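Local coordinates for glycine oxidase (PDB 7CYX), which probably catalyses the FAD-dependent oxidation of glycine by oxygen to glyoxylate, hydrogen peroxide and ammonium, a reaction of thiamine diphosphate biosynthesis, at residues A47-V52 with P245-R250; Q240-P245 with F251-K256. All coordinates share one frame; numbering follows the deposited sequence.

Interaction 1 (A47-V52 with P245-R250). With FAD (flavin-adenine dinucleotide), chain C.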
loop_
_atom_site.group_PDB
_atom_site.type_symbol
_atom_site.label_atom_id
_atom_site.label_comp_id
_atom_site.label_asym_id
_atom_site.label_seq_id
_atom_site.Cartn_x
_atom_site.Cartn_y
_atom_site.Cartn_z
ATOM N N ALA A 47 -10.598 11.158 -1.895
ATOM C CA ALA A 47 -11.187 9.894 -1.441
ATOM C C ALA A 47 -11.198 8.848 -2.568
ATOM O O ALA A 47 -11.596 7.728 -2.345
ATOM C CB ALA A 47 -12.577 10.136 -0.920
ATOM N N GLY A 48 -10.758 9.209 -3.774
ATOM C CA GLY A 48 -10.560 8.237 -4.836
ATOM C C GLY A 48 -11.849 7.573 -5.316
ATOM O O GLY A 48 -11.802 6.481 -5.878
ATOM N N LEU A 49 -13.001 8.233 -5.146
ATOM C CA LEU A 49 -14.272 7.670 -5.613
ATOM C C LEU A 49 -14.321 7.803 -7.131
ATOM O O LEU A 49 -13.790 8.744 -7.660
ATOM C CB LEU A 49 -15.432 8.422 -4.961
ATOM C CG LEU A 49 -15.483 8.332 -3.436
ATOM C CD1 LEU A 49 -16.619 9.180 -2.880
ATOM C CD2 LEU A 49 -15.645 6.888 -2.984
ATOM N N LEU A 50 -14.911 6.814 -7.805
ATOM C CA LEU A 50 -15.074 6.796 -9.255
ATOM C C LEU A 50 -16.571 6.711 -9.561
ATOM O O LEU A 50 -17.210 5.705 -9.233
ATOM C CB LEU A 50 -14.335 5.587 -9.841
ATOM C CG LEU A 50 -12.894 5.361 -9.372
ATOM C CD1 LEU A 50 -12.423 3.948 -9.692
ATOM C CD2 LEU A 50 -11.944 6.372 -9.989
ATOM N N GLY A 51 -17.117 7.782 -10.152
ATOM C CA GLY A 51 -18.484 7.815 -10.707
ATOM C C GLY A 51 -19.446 8.452 -9.723
ATOM O O GLY A 51 -19.587 7.949 -8.620
ATOM N N VAL A 52 -20.067 9.569 -10.137
ATOM C CA VAL A 52 -21.054 10.407 -9.377
ATOM C C VAL A 52 -20.505 11.840 -9.264
ATOM O O VAL A 52 -19.715 12.151 -8.384
ATOM C CB VAL A 52 -21.458 9.837 -8.000
ATOM C CG1 VAL A 52 -22.183 10.880 -7.167
ATOM C CG2 VAL A 52 -22.328 8.586 -8.115
ATOM N N PRO A 245 -18.642 2.275 -0.359
ATOM C CA PRO A 245 -18.788 3.675 0.034
ATOM C C PRO A 245 -20.269 4.085 0.063
ATOM O O PRO A 245 -21.080 3.531 -0.667
ATOM C CB PRO A 245 -18.036 4.442 -1.059
ATOM C CG PRO A 245 -17.200 3.396 -1.774
ATOM C CD PRO A 245 -18.006 2.120 -1.673
ATOM N N ILE A 246 -20.602 5.046 0.911
ATOM C CA ILE A 246 -21.982 5.595 0.888
ATOM C C ILE A 246 -21.840 7.070 0.539
ATOM O O ILE A 246 -20.848 7.668 0.911
ATOM C CB ILE A 246 -22.767 5.365 2.185
ATOM C CG1 ILE A 246 -22.189 6.179 3.336
ATOM C CG2 ILE A 246 -22.867 3.891 2.510
ATOM C CD1 ILE A 246 -22.514 7.639 3.251
ATOM N N PHE A 247 -22.812 7.603 -0.180
ATOM C CA PHE A 247 -22.768 9.001 -0.639
ATOM C C PHE A 247 -24.046 9.686 -0.189
ATOM O O PHE A 247 -25.065 9.021 -0.082
ATOM C CB PHE A 247 -22.708 8.985 -2.160
ATOM C CG PHE A 247 -22.003 10.148 -2.792
ATOM C CD1 PHE A 247 -20.629 10.231 -2.781
ATOM C CD2 PHE A 247 -22.718 11.144 -3.426
ATOM C CE1 PHE A 247 -19.981 11.299 -3.364
ATOM C CE2 PHE A 247 -22.071 12.214 -4.011
ATOM C CZ PHE A 247 -20.703 12.285 -3.977
ATOM N N GLN A 248 -23.961 10.980 0.086
ATOM C CA GLN A 248 -25.152 11.755 0.491
ATOM C C GLN A 248 -24.924 13.222 0.147
ATOM O O GLN A 248 -24.276 13.893 0.940
ATOM C CB GLN A 248 -25.427 11.592 1.981
ATOM C CG GLN A 248 -26.807 12.075 2.391
ATOM C CD GLN A 248 -26.915 12.265 3.880
ATOM O OE1 GLN A 248 -26.122 12.969 4.489
ATOM N NE2 GLN A 248 -27.916 11.648 4.480
ATOM N N GLU A 249 -25.419 13.655 -1.013
ATOM C CA GLU A 249 -25.337 15.069 -1.450
ATOM C C GLU A 249 -23.903 15.578 -1.306
ATOM O O GLU A 249 -23.713 16.583 -0.592
ATOM C CB GLU A 249 -26.259 15.914 -0.577
ATOM C CG GLU A 249 -27.694 15.953 -1.029
ATOM C CD GLU A 249 -28.340 17.288 -0.728
ATOM O OE1 GLU A 249 -28.451 18.104 -1.651
ATOM O OE2 GLU A 249 -28.696 17.515 0.431
ATOM N N ARG A 250 -22.955 14.845 -1.892
ATOM C CA ARG A 250 -21.482 15.081 -1.918
ATOM C C ARG A 250 -20.775 14.547 -0.664
ATOM O O ARG A 250 -19.614 14.191 -0.784
ATOM C CB ARG A 250 -21.064 16.488 -2.360
ATOM C CG ARG A 250 -21.570 16.896 -3.734
ATOM C CD ARG A 250 -21.557 18.400 -3.894
ATOM N NE ARG A 250 -21.317 18.864 -5.250
ATOM C CZ ARG A 250 -20.649 19.968 -5.553
ATOM N NH1 ARG A 250 -20.122 20.701 -4.593
ATOM N NH2 ARG A 250 -20.491 20.330 -6.811
HETATM P PA FAD C . -2.512 18.267 -7.567
HETATM O O1A FAD C . -2.569 16.896 -7.019
HETATM O O2A FAD C . -2.711 19.397 -6.597
HETATM O O5B FAD C . -1.159 18.372 -8.363
HETATM C C5B FAD C . -0.640 19.621 -8.685
HETATM C C4B FAD C . 0.830 19.503 -8.385
HETATM O O4B FAD C . 1.505 20.517 -9.105
HETATM C C3B FAD C . 1.142 19.731 -6.923
HETATM O O3B FAD C . 1.842 18.559 -6.449
HETATM C C2B FAD C . 2.038 20.965 -6.873
HETATM O O2B FAD C . 3.162 20.763 -6.006
HETATM C C1B FAD C . 2.551 21.037 -8.279
HETATM N N9A FAD C . 2.906 22.368 -8.763
HETATM C C8A FAD C . 2.078 23.431 -8.812
HETATM N N7A FAD C . 2.718 24.496 -9.332
HETATM C C5A FAD C . 3.954 24.092 -9.666
HETATM C C6A FAD C . 5.118 24.739 -10.267
HETATM N N6A FAD C . 5.013 26.044 -10.596
HETATM N N1A FAD C . 6.252 24.005 -10.418
HETATM C C2A FAD C . 6.295 22.722 -10.039
HETATM N N3A FAD C . 5.257 22.062 -9.474
HETATM C C4A FAD C . 4.081 22.691 -9.285
HETATM N N1 FAD C . -11.480 13.289 -7.178
HETATM C C2 FAD C . -12.147 12.157 -7.570
HETATM O O2 FAD C . -12.025 11.852 -8.781
HETATM N N3 FAD C . -12.886 11.407 -6.716
HETATM C C4 FAD C . -12.951 11.735 -5.406
HETATM O O4 FAD C . -13.584 11.053 -4.558
HETATM C C4X FAD C . -12.267 12.967 -4.938
HETATM N N5 FAD C . -12.333 13.372 -3.665
HETATM C C5X FAD C . -11.682 14.481 -3.258
HETATM C C6 FAD C . -11.746 14.852 -1.927
HETATM C C7 FAD C . -11.093 15.993 -1.494
HETATM C C7M FAD C . -11.174 16.417 -0.038
HETATM C C8 FAD C . -10.312 16.795 -2.429
HETATM C C8M FAD C . -9.569 18.043 -1.974
HETATM C C9 FAD C . -10.247 16.423 -3.733
HETATM C C9A FAD C . -10.892 15.300 -4.199
HETATM N N10 FAD C . -10.794 14.907 -5.542
HETATM C C10 FAD C . -11.502 13.745 -5.924
HETATM C "C1'" FAD C . -10.121 15.703 -6.577
HETATM C "C2'" FAD C . -8.703 15.388 -6.931
HETATM O "O2'" FAD C . -7.922 15.473 -5.727
HETATM C "C3'" FAD C . -8.245 16.430 -7.935
HETATM O "O3'" FAD C . -9.276 16.752 -8.915
HETATM C "C4'" FAD C . -6.905 15.948 -8.505
HETATM O "O4'" FAD C . -6.025 15.552 -7.439
HETATM C "C5'" FAD C . -6.171 17.026 -9.257
HETATM O "O5'" FAD C . -4.870 16.533 -9.520
HETATM P P FAD C . -3.751 17.529 -10.062
HETATM O O1P FAD C . -4.313 18.428 -11.102
HETATM O O2P FAD C . -2.522 16.701 -10.328
HETATM O O3P FAD C . -3.617 18.464 -8.741
#
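At the pyrimidine end of the flavin, the FAD-binding strand 49-50 lies against strand 246-248 of the large mixed sheet, and Leu-49 joins the two by touching Pro-245 and Phe-247. Its backbone serves the cofactor. The amide N of Leu-49 donates to FAD O4 at 2.9 Å, and FAD N3 donates to the carbonyl O of Leu-49 at 3.0 Å, so one residue reads both the acceptor and the donor on this edge of the ring. The side chain of Leu-49 leaves on the side of strand 246-248, with CG set anti to the carbonyl carbon (chi1 -62°), and its two methyls divide the work. CD2 rests on the ring of Pro-245, 3.9 Å from CB, while CD1 meets Phe-247 at the ring edge, 4.0 Å from CE1. A branched, wholly apolar residue suits this place because its two methyls can each meet a different apolar neighbour while the main chain stays engaged with FAD. The root of the side chain packs on the cofactor as well, Leu-49 CB lying 3.2 Å from FAD O4.

Val-52 takes a different part of the same phenyl ring. Its CG1, anti to the backbone N (chi1 166°), sits over one face in a CH-pi contact, 3.9 Å from the centroid of the Phe-247 ring and 29° off the normal. The flat ring of Phe-247 thus offers its edge to the buried leucine and a face to the exposed valine.

No hydrogen bond links the two segments. The contact between them is thus apolar packing, while the directional bonding of Leu-49's backbone goes to the isoalloxazine, whose pyrimidine edge is thereby positioned relative to the sheet.

Interaction 2 (Q240-P245 with F251-K256)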
loop_
_atom_site.group_PDB
_atom_site.type_symbol
_atom_site.label_atom_id
_atom_site.label_comp_id
_atom_site.label_asym_id
_atom_site.label_seq_id
_atom_site.Cartn_x
_atom_site.Cartn_y
_atom_site.Cartn_z
ATOM N N GLN A 240 -16.448 -4.620 10.564
ATOM C CA GLN A 240 -16.754 -4.536 9.141
ATOM C C GLN A 240 -17.890 -3.529 8.935
ATOM O O GLN A 240 -19.029 -3.903 8.700
ATOM C CB GLN A 240 -17.177 -5.914 8.623
ATOM C CG GLN A 240 -16.042 -6.741 8.026
ATOM C CD GLN A 240 -16.355 -7.151 6.603
ATOM O OE1 GLN A 240 -17.407 -7.722 6.304
ATOM N NE2 GLN A 240 -15.446 -6.834 5.696
ATOM N N LEU A 241 -17.569 -2.239 9.030
ATOM C CA LEU A 241 -18.599 -1.196 9.243
ATOM C C LEU A 241 -19.358 -0.883 7.944
ATOM O O LEU A 241 -20.541 -0.616 7.993
ATOM C CB LEU A 241 -17.946 0.067 9.826
ATOM C CG LEU A 241 -17.779 0.102 11.345
ATOM C CD1 LEU A 241 -17.318 1.474 11.802
ATOM C CD2 LEU A 241 -19.065 -0.293 12.064
ATOM N N LEU A 242 -18.628 -0.848 6.824
ATOM C CA LEU A 242 -19.126 -0.629 5.470
ATOM C C LEU A 242 -18.323 -1.538 4.552
ATOM O O LEU A 242 -17.109 -1.614 4.702
ATOM C CB LEU A 242 -18.864 0.810 5.019
ATOM C CG LEU A 242 -19.984 1.828 5.186
ATOM C CD1 LEU A 242 -19.554 3.155 4.577
ATOM C CD2 LEU A 242 -21.275 1.343 4.549
ATOM N N LYS A 243 -19.005 -2.150 3.585
ATOM C CA LYS A 243 -18.383 -2.921 2.510
ATOM C C LYS A 243 -18.069 -1.958 1.358
ATOM O O LYS A 243 -17.019 -2.020 0.742
ATOM C CB LYS A 243 -19.334 -4.050 2.069
ATOM C CG LYS A 243 -18.741 -5.456 1.995
ATOM C CD LYS A 243 -19.722 -6.527 1.501
ATOM C CE LYS A 243 -19.692 -6.755 -0.007
ATOM N NZ LYS A 243 -18.612 -7.687 -0.427
ATOM N N ALA A 244 -19.029 -1.071 1.067
ATOM C CA ALA A 244 -18.970 -0.154 -0.068
ATOM C C ALA A 244 -19.128 1.286 0.412
ATOM O O ALA A 244 -19.758 1.554 1.431
ATOM C CB ALA A 244 -20.058 -0.505 -1.055
ATOM N N PRO A 245 -18.642 2.275 -0.359
ATOM C CA PRO A 245 -18.788 3.675 0.034
ATOM C C PRO A 245 -20.269 4.085 0.063
ATOM O O PRO A 245 -21.080 3.531 -0.667
ATOM C CB PRO A 245 -18.036 4.442 -1.059
ATOM C CG PRO A 245 -17.200 3.396 -1.774
ATOM C CD PRO A 245 -18.006 2.120 -1.673
ATOM N N PHE A 251 -21.452 14.473 0.477
ATOM C CA PHE A 251 -20.815 13.951 1.706
ATOM C C PHE A 251 -20.602 12.446 1.551
ATOM O O PHE A 251 -21.466 11.753 1.030
ATOM C CB PHE A 251 -21.671 14.285 2.920
ATOM C CG PHE A 251 -21.037 13.980 4.249
ATOM C CD1 PHE A 251 -20.205 14.889 4.860
ATOM C CD2 PHE A 251 -21.292 12.793 4.898
ATOM C CE1 PHE A 251 -19.630 14.614 6.085
ATOM C CE2 PHE A 251 -20.720 12.519 6.122
ATOM C CZ PHE A 251 -19.888 13.429 6.712
ATOM N N TYR A 252 -19.466 11.948 2.016
ATOM C CA TYR A 252 -19.223 10.507 1.819
ATOM C C TYR A 252 -18.503 9.878 2.998
ATOM O O TYR A 252 -17.782 10.531 3.719
ATOM C CB TYR A 252 -18.328 10.304 0.603
ATOM C CG TYR A 252 -17.052 11.092 0.673
ATOM C CD1 TYR A 252 -15.974 10.626 1.393
ATOM C CD2 TYR A 252 -16.936 12.315 0.052
ATOM C CE1 TYR A 252 -14.805 11.349 1.483
ATOM C CE2 TYR A 252 -15.772 13.051 0.125
ATOM C CZ TYR A 252 -14.704 12.566 0.845
ATOM O OH TYR A 252 -13.554 13.278 0.926
ATOM N N ILE A 253 -18.765 8.592 3.148
ATOM C CA ILE A 253 -18.080 7.710 4.117
ATOM C C ILE A 253 -17.520 6.612 3.231
ATOM O O ILE A 253 -18.279 6.026 2.498
ATOM C CB ILE A 253 -19.036 7.143 5.170
ATOM C CG1 ILE A 253 -19.822 8.244 5.876
ATOM C CG2 ILE A 253 -18.269 6.287 6.153
ATOM C CD1 ILE A 253 -20.531 7.779 7.108
ATOM N N THR A 254 -16.221 6.402 3.252
ATOM C CA THR A 254 -15.709 5.353 2.360
ATOM C C THR A 254 -14.756 4.442 3.103
ATOM O O THR A 254 -13.945 4.942 3.853
ATOM C CB THR A 254 -14.860 5.944 1.240
ATOM O OG1 THR A 254 -15.777 6.650 0.424
ATOM C CG2 THR A 254 -14.191 4.896 0.389
ATOM N N PRO A 255 -14.899 3.118 2.965
ATOM C CA PRO A 255 -13.874 2.202 3.460
ATOM C C PRO A 255 -12.599 2.324 2.618
ATOM O O PRO A 255 -12.679 2.743 1.465
ATOM C CB PRO A 255 -14.474 0.804 3.261
ATOM C CG PRO A 255 -15.450 1.000 2.112
ATOM C CD PRO A 255 -16.011 2.403 2.312
ATOM N N LYS A 256 -11.460 1.959 3.219
ATOM C CA LYS A 256 -10.202 1.740 2.534
ATOM C C LYS A 256 -9.529 0.500 3.140
ATOM O O LYS A 256 -9.839 0.145 4.274
ATOM C CB LYS A 256 -9.290 2.966 2.666
ATOM C CG LYS A 256 -9.812 4.234 2.008
ATOM C CD LYS A 256 -9.901 4.115 0.507
ATOM C CE LYS A 256 -10.413 5.372 -0.163
ATOM N NZ LYS A 256 -10.648 5.147 -1.609
#
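Leu-242 and Ile-253 cross at about a right angle, the methyl CD1 of the leucine meeting the branch methyl CG2 of the isoleucine at 3.7 Å. Ile-253 presents that branch with CG2 anti to the backbone N and CG1 (chi1 -54°) beside it. Branched aliphatic chains suit such a crossing, since each presents a single methyl to the other.

One residue further along the strand, Thr-254 lies obliquely across the ring of Pro-245. Both of its branches take part: OG1 approaches Pro-245 CB at 3.5 Å, and CG2 comes to 4.0 Å from CG of the same proline. The CA of Pro-245 lies 3.4 Å from the carbonyl O of Ile-253, in a bent CA-H...O contact (127° at the hydrogen).

Pro-255 points its ring into the bend of the loop. Its CG is 3.7 Å from the carbonyl O of Lys-243, and its CD lies 3.8 Å from the N of Pro-245. The ring gives the strand a compact apolar surface to set against the loop, and it has no N-H to satisfy there. Outside the two segments, Glu-134 accepts hydrogen bonds from the amides of Lys-243 and Ala-244.

No conventional hydrogen bond crosses between the segments; the loop entering strand 246-248 is seated on its partner strand by van der Waals packing of methyls and proline rings, some of it against oxygens, with one weak CA-H...O contact.

Pro-245 belongs to both interactions, whose centres are 10 Å apart. Strands 246-248 and 251-256 are antiparallel neighbours in the mixed sheet, joined where Ile-246 N lies 3.0 Å from Ile-253 O, a probable hydrogen bond. The FAD-binding segment 47-52 also meets strand 251-256 directly. Leu-49 CD2 packs 3.4 Å from Thr-254 OG1, and Ala-47 O probably accepts a hydrogen bond from Lys-256 NZ at 2.8 Å. Interaction 1 holds Ala-47 and Leu-49 of the FAD site; interaction 2 reaches that site through Tyr-252, which touches the cofactor, while the Thr-254 side chain is about 7 Å from FAD.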